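Local coordinates for protein design 2L4HC2_9 (Synthetic construct, PDB 5J73), which assembles with a second copy of itself into a designed homodimeric helical bundle, its pairing specificity set by modular hydrogen-bond networks, at the interface of chains A and B. Coordinates in Å, arbitrary orientation; residue numbers count along the deposited sequence, not the author numbering. Chains: chain A/B, protein design 2L4HC2_9.

The interface of chains A and B. Residues chain A 52, 55-56, 59; chain B 32, 55, 58-59.
A:Ile59 meets its symmetry mate B:Ile59 where the 45-78 helices of the two chains pass each other in this designed homodimer of helical hairpins. Their side chains cross at about a right angle, with CG1 of A:Ile59 3.5 Å from CG1 of B:Ile59. A beta-branched residue suits the place because its two arms serve different neighbours. In A:Ile59 the CG1 arm lies opposite the carbonyl carbon (chi1 -70°) and carries CD1 toward B:Leu55, whose CD2 is 3.6 Å away. The same CD1 lies 3.8 Å from CD1 of B:Leu32, a residue of the other helix of chain B, 8-39. The short arm, CG2, reaches CD2 of B:Leu32 at 3.9 Å and skirts CG2 of B:Ile58, so one side chain is packed against both helices of the partner. Cutting A:Ile59 back to an alanine is likely to leave B:Leu32 and B:Leu55 without the methyl they share and to open a gap beside B:Ile59.

Leucine contacts continue the apolar packing across the interface. B:Leu55 forks at CG: while CD2 faces A:Ile59, CD1 rests 4.0 Å from CB of A:Leu55 and also approaches CG2 and the backbone carbonyl of A:Ile52. A:Leu55 in turn offers CD2 to CD1 of B:Ile59. A forked end thus lets one leucine touch several neighbours from one backbone position.

Small size matters at A:Ala56, where a side chain of one methyl probably allows the 8-39 helix of chain B to approach. With chi1 at -178°, B:Leu32 directs its forked end toward this spot, and its CD1 stands 4.0 Å from CB of A:Ala56.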
ATOM      1  N   ILE A  52     -12.562   7.096   8.278  1.00 38.36           N
ATOM      2  CA  ILE A  52     -11.255   6.750   8.830  1.00 42.46           C
ATOM      3  C   ILE A  52     -11.096   5.233   8.949  1.00 42.81           C
ATOM      4  O   ILE A  52     -10.041   4.686   8.625  1.00 41.45           O
ATOM      5  CB  ILE A  52     -11.045   7.424  10.205  1.00 40.82           C
ATOM      6  CG1 ILE A  52     -10.881   8.936  10.010  1.00 48.95           C
ATOM      7  CG2 ILE A  52      -9.843   6.820  10.934  1.00 32.38           C
ATOM      8  CD1 ILE A  52     -10.681   9.730  11.289  1.00 51.40           C
ATOM      9  N   LEU A  55     -10.613   3.904   5.406  1.00 41.30           N
ATOM     10  CA  LEU A  55      -9.244   4.114   4.930  1.00 44.63           C
ATOM     11  C   LEU A  55      -8.242   3.202   5.638  1.00 44.27           C
ATOM     12  O   LEU A  55      -7.261   2.760   5.035  1.00 38.25           O
ATOM     13  CB  LEU A  55      -8.823   5.576   5.114  1.00 40.44           C
ATOM     14  CG  LEU A  55      -9.525   6.646   4.269  1.00 45.58           C
ATOM     15  CD1 LEU A  55      -8.768   7.961   4.362  1.00 44.67           C
ATOM     16  CD2 LEU A  55      -9.679   6.227   2.812  1.00 36.76           C
ATOM     17  N   ALA A  56      -8.484   2.930   6.914  1.00 39.87           N
ATOM     18  CA  ALA A  56      -7.621   2.035   7.678  1.00 39.38           C
ATOM     19  C   ALA A  56      -7.650   0.633   7.079  1.00 37.50           C
ATOM     20  O   ALA A  56      -6.647  -0.077   7.089  1.00 40.22           O
ATOM     21  CB  ALA A  56      -8.044   2.000   9.137  1.00 40.41           C
ATOM     22  N   ILE A  59      -5.387   0.728   3.973  1.00 32.71           N
ATOM     23  CA  ILE A  59      -3.968   0.728   4.298  1.00 34.88           C
ATOM     24  C   ILE A  59      -3.509  -0.692   4.598  1.00 34.15           C
ATOM     25  O   ILE A  59      -2.484  -1.142   4.092  1.00 29.26           O
ATOM     26  CB  ILE A  59      -3.666   1.651   5.492  1.00 34.03           C
ATOM     27  CG1 ILE A  59      -3.838   3.111   5.075  1.00 36.69           C
ATOM     28  CG2 ILE A  59      -2.255   1.409   6.032  1.00 34.14           C
ATOM     29  CD1 ILE A  59      -4.026   4.063   6.234  1.00 42.31           C
TER
ATOM     30  N   LEU B  32      -0.383   4.286  11.449  1.00 49.25           N
ATOM     31  CA  LEU B  32      -1.772   3.854  11.439  1.00 46.84           C
ATOM     32  C   LEU B  32      -2.304   3.686  12.854  1.00 53.56           C
ATOM     33  O   LEU B  32      -3.401   4.134  13.178  1.00 56.82           O
ATOM     34  CB  LEU B  32      -1.917   2.535  10.675  1.00 46.79           C
ATOM     35  CG  LEU B  32      -3.334   1.972  10.526  1.00 48.11           C
ATOM     36  CD1 LEU B  32      -4.279   2.986   9.888  1.00 52.08           C
ATOM     37  CD2 LEU B  32      -3.318   0.679   9.727  1.00 54.14           C
ATOM     38  N   LEU B  55      -3.916   9.714   6.694  1.00 48.48           N
ATOM     39  CA  LEU B  55      -4.081   8.377   6.134  1.00 53.48           C
ATOM     40  C   LEU B  55      -4.052   8.438   4.610  1.00 46.32           C
ATOM     41  O   LEU B  55      -3.598   7.500   3.956  1.00 39.51           O
ATOM     42  CB  LEU B  55      -5.380   7.729   6.623  1.00 53.25           C
ATOM     43  CG  LEU B  55      -5.479   7.376   8.114  1.00 58.02           C
ATOM     44  CD1 LEU B  55      -6.671   6.464   8.355  1.00 54.95           C
ATOM     45  CD2 LEU B  55      -4.201   6.738   8.652  1.00 46.76           C
ATOM     46  N   ILE B  58      -0.484   8.303   3.666  1.00 52.82           N
ATOM     47  CA  ILE B  58       0.090   6.972   3.795  1.00 54.94           C
ATOM     48  C   ILE B  58      -0.284   6.126   2.590  1.00 42.42           C
ATOM     49  O   ILE B  58       0.565   5.463   1.995  1.00 37.87           O
ATOM     50  CB  ILE B  58      -0.391   6.282   5.088  1.00 50.69           C
ATOM     51  CG1 ILE B  58       0.174   7.003   6.311  1.00 48.41           C
ATOM     52  CG2 ILE B  58      -0.017   4.794   5.095  1.00 34.63           C
ATOM     53  CD1 ILE B  58      -0.488   6.604   7.608  1.00 50.93           C
ATOM     54  N   ILE B  59      -1.561   6.174   2.230  1.00 40.76           N
ATOM     55  CA  ILE B  59      -2.086   5.365   1.139  1.00 47.07           C
ATOM     56  C   ILE B  59      -1.364   5.694  -0.158  1.00 46.28           C
ATOM     57  O   ILE B  59      -0.928   4.799  -0.878  1.00 49.10           O
ATOM     58  CB  ILE B  59      -3.604   5.586   0.970  1.00 42.20           C
ATOM     59  CG1 ILE B  59      -4.360   4.978   2.154  1.00 40.29           C
ATOM     60  CG2 ILE B  59      -4.107   4.992  -0.343  1.00 37.26           C
ATOM     61  CD1 ILE B  59      -5.753   5.532   2.341  1.00 41.44           C
TER